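PDB 5KEC: flagellar brake protein YcgR from Klebsiella pneumoniae, which binds the second messenger c-di-GMP and probably activates transcription of type 3 fimbriae genes involved in biofilm formation. Local coordinates for residues F20-I30 with Q42-I53. Residues are numbered along the deposited sequence; the frame is centred on the assembly and turned at random.
Sequences FREELRKRTEI and QLTRVDFAEFHI
Leu43 and Val46 form two bumps on the strand side, and the last turns of helix 13-25 fit over them where the helix packs on the antiparallel sheet of the YcgR-like domain. Leu43 pushes in between helix and strand 29-34: its CD1 rests against the helix backbone, 3.7 Å from Phe20 O, while CD2 touches both Ile30 CD1 and Phe20 CD2. Leu24 packs its CD1 on Leu43 CB and the Leu43 carbonyl. With CG anti to the backbone N (chi1 163°), Leu24 CD1 reaches Leu43 O at 3.3 Å. Val46 fills the next hollow, CG1 against Phe20 CB and Arg21 CG, CG2 near Leu24 CB. The extended Arg21 side chain then runs on past Val46 and lays one guanidinium face over its carbonyl carbon. Deeper in, Phe20 CE2 sits 3.5 Å above one face of the Phe51 ring, offset toward the rim; the two planes are inclined at 40°. Phe78 meets Phe20 edge-to-face, and Phe67 does the same with Phe51, extending the aromatic core into the sheet.

A Schellman motif ends the helix, with Arg27 as its positive-phi residue, and turns the chain into strand 29-34, where Glu29 lies beside His70, a residue that binds c-di-GMP. Beside this turn a water accepts from Leu43 N and lies close to Thr28 O; a second has Leu24 O and Leu43 O as close neighbours. Past the waters Gln42, its chain bent, brings its amide under the turn, one face of the Arg27 guanidinium above NE2. Gln42 NE2 donates to Arg27 O over 2.8 Å, nearly straight at 169°, approaching from above the carbonyl plane.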
ATOM      1  N   PHE B  20       5.961  21.648  -2.787  1.00 23.04           N
ATOM      2  CA  PHE B  20       6.047  20.938  -4.061  1.00 26.97           C
ATOM      3  C   PHE B  20       6.874  21.714  -5.085  1.00 20.94           C
ATOM      4  O   PHE B  20       7.729  21.139  -5.767  1.00 22.26           O
ATOM      5  CB  PHE B  20       4.654  20.589  -4.602  1.00 20.26           C
ATOM      6  CG  PHE B  20       4.161  19.246  -4.151  1.00 21.52           C
ATOM      7  CD1 PHE B  20       3.779  19.039  -2.836  1.00 21.88           C
ATOM      8  CD2 PHE B  20       4.088  18.183  -5.041  1.00 17.12           C
ATOM      9  CE1 PHE B  20       3.337  17.798  -2.414  1.00 24.68           C
ATOM     10  CE2 PHE B  20       3.648  16.937  -4.626  1.00 22.93           C
ATOM     11  CZ  PHE B  20       3.270  16.744  -3.311  1.00 27.14           C
ATOM     12  N   ARG B  21       6.632  23.019  -5.176  1.00 18.66           N
ATOM     13  CA  ARG B  21       7.372  23.871  -6.099  1.00 21.29           C
ATOM     14  C   ARG B  21       8.872  23.844  -5.833  1.00 24.62           C
ATOM     15  O   ARG B  21       9.674  23.861  -6.766  1.00 20.39           O
ATOM     16  CB  ARG B  21       6.860  25.308  -6.043  1.00 26.67           C
ATOM     17  CG  ARG B  21       5.468  25.493  -6.623  1.00 32.19           C
ATOM     18  CD  ARG B  21       5.138  26.969  -6.758  1.00 39.92           C
ATOM     19  NE  ARG B  21       3.816  27.195  -7.335  1.00 57.55           N
ATOM     20  CZ  ARG B  21       3.557  27.170  -8.639  1.00 73.26           C
ATOM     21  NH1 ARG B  21       4.531  26.915  -9.505  1.00 74.87           N
ATOM     22  NH2 ARG B  21       2.324  27.393  -9.079  1.00 75.25           N
ATOM     23  N   GLU B  22       9.243  23.800  -4.557  1.00 23.30           N
ATOM     24  CA  GLU B  22      10.647  23.792  -4.175  1.00 29.64           C
ATOM     25  C   GLU B  22      11.303  22.461  -4.515  1.00 25.11           C
ATOM     26  O   GLU B  22      12.383  22.428  -5.109  1.00 26.27           O
ATOM     27  CB  GLU B  22      10.796  24.092  -2.682  1.00 30.65           C
ATOM     28  CG  GLU B  22      12.232  24.061  -2.191  1.00 38.42           C
ATOM     29  CD  GLU B  22      12.380  24.630  -0.791  1.00 49.03           C
ATOM     30  OE1 GLU B  22      11.934  23.979   0.179  1.00 52.99           O
ATOM     31  OE2 GLU B  22      12.940  25.737  -0.664  1.00 53.17           O
ATOM     32  N   GLU B  23      10.652  21.365  -4.142  1.00 20.80           N
ATOM     33  CA  GLU B  23      11.201  20.044  -4.418  1.00 24.13           C
ATOM     34  C   GLU B  23      11.309  19.812  -5.929  1.00 28.97           C
ATOM     35  O   GLU B  23      12.261  19.198  -6.410  1.00 29.76           O
ATOM     36  CB  GLU B  23      10.362  18.957  -3.744  1.00 21.34           C
ATOM     37  CG  GLU B  23      10.240  19.116  -2.235  1.00 28.29           C
ATOM     38  CD  GLU B  23      11.591  19.186  -1.527  1.00 29.55           C
ATOM     39  OE1 GLU B  23      12.542  18.494  -1.944  1.00 38.40           O
ATOM     40  OE2 GLU B  23      11.705  19.938  -0.542  1.00 33.83           O
ATOM     41  N   LEU B  24      10.336  20.319  -6.677  1.00 19.46           N
ATOM     42  CA  LEU B  24      10.396  20.281  -8.133  1.00 20.84           C
ATOM     43  C   LEU B  24      11.703  20.912  -8.618  1.00 26.56           C
ATOM     44  O   LEU B  24      12.434  20.335  -9.436  1.00 19.60           O
ATOM     45  CB  LEU B  24       9.205  21.035  -8.722  1.00 22.28           C
ATOM     46  CG  LEU B  24       9.323  21.430 -10.192  1.00 39.34           C
ATOM     47  CD1 LEU B  24       8.951  20.260 -11.084  1.00 42.47           C
ATOM     48  CD2 LEU B  24       8.427  22.624 -10.473  1.00 54.52           C
ATOM     49  N   ARG B  25      11.993  22.090  -8.073  1.00 24.72           N
ATOM     50  CA  ARG B  25      13.147  22.898  -8.453  1.00 32.60           C
ATOM     51  C   ARG B  25      14.467  22.250  -8.047  1.00 33.29           C
ATOM     52  O   ARG B  25      15.508  22.497  -8.658  1.00 35.11           O
ATOM     53  CB  ARG B  25      13.022  24.291  -7.826  1.00 38.57           C
ATOM     54  CG  ARG B  25      14.220  25.192  -8.044  1.00 58.02           C
ATOM     55  CD  ARG B  25      13.979  26.577  -7.457  1.00 73.12           C
ATOM     56  NE  ARG B  25      14.096  26.599  -6.000  1.00 84.08           N
ATOM     57  CZ  ARG B  25      13.698  27.613  -5.234  1.00 92.84           C
ATOM     58  NH1 ARG B  25      13.148  28.689  -5.786  1.00 95.37           N
ATOM     59  NH2 ARG B  25      13.845  27.553  -3.917  1.00 94.84           N
ATOM     60  N   LYS B  26      14.424  21.413  -7.020  1.00 22.88           N
ATOM     61  CA  LYS B  26      15.628  20.755  -6.548  1.00 27.72           C
ATOM     62  C   LYS B  26      15.778  19.373  -7.158  1.00 25.59           C
ATOM     63  O   LYS B  26      16.681  18.630  -6.800  1.00 32.67           O
ATOM     64  CB  LYS B  26      15.622  20.674  -5.020  1.00 25.09           C
ATOM     65  CG  LYS B  26      15.481  22.038  -4.377  1.00 35.43           C
ATOM     66  CD  LYS B  26      16.095  22.082  -2.997  1.00 44.79           C
ATOM     67  CE  LYS B  26      15.434  21.093  -2.058  1.00 55.73           C
ATOM     68  NZ  LYS B  26      16.006  21.193  -0.686  1.00 59.91           N
ATOM     69  N   ARG B  27      14.889  19.040  -8.089  1.00 20.69           N
ATOM     70  CA  ARG B  27      14.858  17.719  -8.701  1.00 22.77           C
ATOM     71  C   ARG B  27      14.824  16.623  -7.651  1.00 25.72           C
ATOM     72  O   ARG B  27      15.438  15.575  -7.820  1.00 27.95           O
ATOM     73  CB  ARG B  27      16.064  17.514  -9.619  1.00 31.63           C
ATOM     74  CG  ARG B  27      16.091  18.387 -10.858  1.00 38.37           C
ATOM     75  CD  ARG B  27      17.314  18.048 -11.715  1.00 35.76           C
ATOM     76  NE  ARG B  27      17.399  16.609 -11.965  1.00 22.53           N
ATOM     77  CZ  ARG B  27      18.208  15.776 -11.313  1.00 25.33           C
ATOM     78  NH1 ARG B  27      19.025  16.234 -10.374  1.00 21.59           N
ATOM     79  NH2 ARG B  27      18.203  14.480 -11.601  1.00 22.08           N
ATOM     80  N   THR B  28      14.110  16.871  -6.560  1.00 23.83           N
ATOM     81  CA  THR B  28      13.981  15.880  -5.497  1.00 30.45           C
ATOM     82  C   THR B  28      13.399  14.580  -6.028  1.00 26.79           C
ATOM     83  O   THR B  28      12.461  14.593  -6.825  1.00 29.02           O
ATOM     84  CB  THR B  28      13.115  16.422  -4.352  1.00 22.54           C
ATOM     85  OG1 THR B  28      13.754  17.581  -3.806  1.00 21.39           O
ATOM     86  CG2 THR B  28      12.931  15.383  -3.247  1.00 23.49           C
ATOM     87  N   GLU B  29      13.964  13.454  -5.602  1.00 23.89           N
ATOM     88  CA  GLU B  29      13.443  12.164  -6.029  1.00 26.13           C
ATOM     89  C   GLU B  29      12.065  11.942  -5.429  1.00 23.05           C
ATOM     90  O   GLU B  29      11.864  12.114  -4.228  1.00 25.80           O
ATOM     91  CB  GLU B  29      14.369  11.024  -5.605  1.00 28.06           C
ATOM     92  CG  GLU B  29      15.725  11.024  -6.291  1.00 38.50           C
ATOM     93  CD  GLU B  29      16.810  11.671  -5.454  1.00 43.57           C
ATOM     94  OE1 GLU B  29      16.478  12.393  -4.484  1.00 42.23           O
ATOM     95  OE2 GLU B  29      18.000  11.450  -5.770  1.00 49.65           O
ATOM     96  N   ILE B  30      11.113  11.564  -6.265  1.00 20.70           N
ATOM     97  CA  ILE B  30       9.802  11.190  -5.758  1.00 22.92           C
ATOM     98  C   ILE B  30       9.629   9.689  -5.950  1.00 18.78           C
ATOM     99  O   ILE B  30       9.891   9.154  -7.034  1.00 29.13           O
ATOM    100  CB  ILE B  30       8.664  12.024  -6.414  1.00 25.43           C
ATOM    101  CG1 ILE B  30       7.303  11.675  -5.801  1.00 34.73           C
ATOM    102  CG2 ILE B  30       8.653  11.872  -7.936  1.00 20.91           C
ATOM    103  CD1 ILE B  30       6.200  12.629  -6.217  1.00 37.10           C
ATOM    104  N   GLN B  42      11.146  12.167 -10.984  1.00 21.19           N
ATOM    105  CA  GLN B  42      11.086  13.541 -10.496  1.00 17.82           C
ATOM    106  C   GLN B  42       9.720  14.130 -10.810  1.00 23.88           C
ATOM    107  O   GLN B  42       9.039  13.682 -11.734  1.00 28.53           O
ATOM    108  CB  GLN B  42      12.170  14.417 -11.135  1.00 24.63           C
ATOM    109  CG  GLN B  42      13.450  14.569 -10.324  1.00 28.90           C
ATOM    110  CD  GLN B  42      14.331  13.334 -10.371  1.00 29.06           C
ATOM    111  OE1 GLN B  42      14.114  12.430 -11.179  1.00 29.65           O
ATOM    112  NE2 GLN B  42      15.329  13.287  -9.498  1.00 26.44           N
ATOM    113  N   LEU B  43       9.315  15.126 -10.026  1.00 23.76           N
ATOM    114  CA  LEU B  43       8.133  15.916 -10.342  1.00 24.29           C
ATOM    115  C   LEU B  43       8.353  16.597 -11.684  1.00 23.67           C
ATOM    116  O   LEU B  43       9.422  17.154 -11.925  1.00 21.02           O
ATOM    117  CB  LEU B  43       7.934  16.992  -9.277  1.00 20.23           C
ATOM    118  CG  LEU B  43       7.561  16.512  -7.878  1.00 17.50           C
ATOM    119  CD1 LEU B  43       7.890  17.608  -6.866  1.00 16.21           C
ATOM    120  CD2 LEU B  43       6.091  16.131  -7.826  1.00 22.98           C
ATOM    121  N   THR B  44       7.352  16.581 -12.555  1.00 23.89           N
ATOM    122  CA  THR B  44       7.522  17.223 -13.857  1.00 24.70           C
ATOM    123  C   THR B  44       6.759  18.545 -13.972  1.00 23.33           C
ATOM    124  O   THR B  44       6.976  19.324 -14.904  1.00 27.29           O
ATOM    125  CB  THR B  44       7.150  16.270 -15.018  1.00 29.77           C
ATOM    126  OG1 THR B  44       5.818  15.786 -14.841  1.00 23.70           O
ATOM    127  CG2 THR B  44       8.073  15.080 -15.042  1.00 24.18           C
ATOM    128  N   ARG B  45       5.870  18.801 -13.018  1.00 23.65           N
ATOM    129  CA  ARG B  45       5.074  20.021 -13.054  1.00 24.33           C
ATOM    130  C   ARG B  45       4.286  20.198 -11.769  1.00 25.25           C
ATOM    131  O   ARG B  45       3.754  19.238 -11.219  1.00 29.10           O
ATOM    132  CB  ARG B  45       4.122  20.005 -14.250  1.00 23.35           C
ATOM    133  CG  ARG B  45       3.358  21.299 -14.445  1.00 33.29           C
ATOM    134  CD  ARG B  45       2.234  21.136 -15.459  1.00 46.88           C
ATOM    135  NE  ARG B  45       1.395  22.328 -15.516  1.00 60.96           N
ATOM    136  CZ  ARG B  45       1.615  23.359 -16.327  1.00 64.34           C
ATOM    137  NH1 ARG B  45       2.647  23.340 -17.162  1.00 54.65           N
ATOM    138  NH2 ARG B  45       0.801  24.407 -16.305  1.00 69.99           N
ATOM    139  N   VAL B  46       4.223  21.433 -11.293  1.00 23.72           N
ATOM    140  CA  VAL B  46       3.461  21.754 -10.096  1.00 27.73           C
ATOM    141  C   VAL B  46       2.606  22.981 -10.364  1.00 32.33           C
ATOM    142  O   VAL B  46       3.096  23.997 -10.857  1.00 35.05           O
ATOM    143  CB  VAL B  46       4.377  22.042  -8.888  1.00 30.16           C
ATOM    144  CG1 VAL B  46       3.543  22.427  -7.673  1.00 26.08           C
ATOM    145  CG2 VAL B  46       5.255  20.834  -8.574  1.00 31.09           C
ATOM    146  N   ASP B  47       1.318  22.876 -10.067  1.00 36.70           N
ATOM    147  CA  ASP B  47       0.441  24.034 -10.139  1.00 39.55           C
ATOM    148  C   ASP B  47      -0.464  24.064  -8.914  1.00 42.12           C
ATOM    149  O   ASP B  47      -0.314  23.246  -8.002  1.00 35.49           O
ATOM    150  CB  ASP B  47      -0.359  24.055 -11.447  1.00 46.50           C
ATOM    151  CG  ASP B  47      -1.258  22.847 -11.607  1.00 56.26           C
ATOM    152  OD1 ASP B  47      -2.015  22.539 -10.662  1.00 61.15           O
ATOM    153  OD2 ASP B  47      -1.205  22.209 -12.680  1.00 62.24           O
ATOM    154  N   PHE B  48      -1.399  25.007  -8.895  1.00 48.71           N
ATOM    155  CA  PHE B  48      -2.183  25.277  -7.697  1.00 44.19           C
ATOM    156  C   PHE B  48      -3.019  24.087  -7.228  1.00 30.43           C
ATOM    157  O   PHE B  48      -3.385  24.004  -6.057  1.00 41.35           O
ATOM    158  CB  PHE B  48      -3.068  26.508  -7.911  1.00 57.76           C
ATOM    159  CG  PHE B  48      -4.047  26.364  -9.045  1.00 71.74           C
ATOM    160  CD1 PHE B  48      -5.373  26.036  -8.799  1.00 70.12           C
ATOM    161  CD2 PHE B  48      -3.641  26.556 -10.358  1.00 80.09           C
ATOM    162  CE1 PHE B  48      -6.278  25.904  -9.838  1.00 69.55           C
ATOM    163  CE2 PHE B  48      -4.542  26.425 -11.403  1.00 83.21           C
ATOM    164  CZ  PHE B  48      -5.864  26.098 -11.140  1.00 76.98           C
ATOM    165  N   ALA B  49      -3.307  23.158  -8.133  1.00 29.71           N
ATOM    166  CA  ALA B  49      -4.236  22.076  -7.819  1.00 33.82           C
ATOM    167  C   ALA B  49      -3.665  20.668  -8.013  1.00 38.88           C
ATOM    168  O   ALA B  49      -4.191  19.703  -7.452  1.00 35.86           O
ATOM    169  CB  ALA B  49      -5.512  22.239  -8.631  1.00 33.49           C
ATOM    170  N   GLU B  50      -2.598  20.552  -8.800  1.00 29.75           N
ATOM    171  CA  GLU B  50      -2.098  19.243  -9.211  1.00 28.86           C
ATOM    172  C   GLU B  50      -0.578  19.204  -9.348  1.00 24.91           C
ATOM    173  O   GLU B  50       0.070  20.235  -9.492  1.00 21.70           O
ATOM    174  CB  GLU B  50      -2.734  18.835 -10.543  1.00 40.00           C
ATOM    175  CG  GLU B  50      -4.230  18.584 -10.474  1.00 49.11           C
ATOM    176  CD  GLU B  50      -4.870  18.459 -11.845  1.00 54.34           C
ATOM    177  OE1 GLU B  50      -4.309  19.008 -12.821  1.00 37.20           O
ATOM    178  OE2 GLU B  50      -5.938  17.814 -11.941  1.00 52.48           O
ATOM    179  N   PHE B  51      -0.014  18.004  -9.275  1.00 24.23           N
ATOM    180  CA  PHE B  51       1.392  17.810  -9.606  1.00 27.16           C
ATOM    181  C   PHE B  51       1.496  16.695 -10.623  1.00 23.99           C
ATOM    182  O   PHE B  51       0.664  15.793 -10.646  1.00 32.75           O
ATOM    183  CB  PHE B  51       2.227  17.485  -8.366  1.00 22.66           C
ATOM    184  CG  PHE B  51       1.966  16.122  -7.790  1.00 25.34           C
ATOM    185  CD1 PHE B  51       2.694  15.022  -8.221  1.00 23.37           C
ATOM    186  CD2 PHE B  51       0.999  15.942  -6.808  1.00 24.66           C
ATOM    187  CE1 PHE B  51       2.461  13.760  -7.685  1.00 22.19           C
ATOM    188  CE2 PHE B  51       0.755  14.686  -6.265  1.00 20.42           C
ATOM    189  CZ  PHE B  51       1.485  13.591  -6.710  1.00 23.43           C
ATOM    190  N   HIS B  52       2.519  16.755 -11.469  1.00 23.34           N
ATOM    191  CA  HIS B  52       2.673  15.767 -12.528  1.00 26.70           C
ATOM    192  C   HIS B  52       3.902  14.910 -12.336  1.00 27.58           C
ATOM    193  O   HIS B  52       4.904  15.359 -11.792  1.00 22.75           O
ATOM    194  CB  HIS B  52       2.785  16.450 -13.887  1.00 22.98           C
ATOM    195  CG  HIS B  52       1.550  17.180 -14.293  1.00 26.99           C
ATOM    196  ND1 HIS B  52       1.352  17.646 -15.575  1.00 38.56           N
ATOM    197  CD2 HIS B  52       0.447  17.523 -13.590  1.00 33.80           C
ATOM    198  CE1 HIS B  52       0.178  18.251 -15.641  1.00 50.39           C
ATOM    199  NE2 HIS B  52      -0.391  18.190 -14.450  1.00 40.21           N
ATOM    200  N   ILE B  53       3.812  13.672 -12.804  1.00 28.73           N
ATOM    201  CA  ILE B  53       4.983  12.836 -12.990  1.00 28.01           C
ATOM    202  C   ILE B  53       4.826  12.138 -14.333  1.00 26.29           C
ATOM    203  O   ILE B  53       3.724  12.076 -14.880  1.00 32.80           O
ATOM    204  CB  ILE B  53       5.139  11.809 -11.857  1.00 26.32           C
ATOM    205  CG1 ILE B  53       3.899  10.924 -11.759  1.00 28.70           C
ATOM    206  CG2 ILE B  53       5.418  12.510 -10.522  1.00 19.29           C
ATOM    207  CD1 ILE B  53       4.036   9.612 -12.493  1.00 37.35           C
TER
HETATM  208  O   HOH W   1      11.030  16.465  -8.147  1.00 26.85           O
HETATM  209  O   HOH W   2      11.803  17.908 -10.376  1.00 21.96           O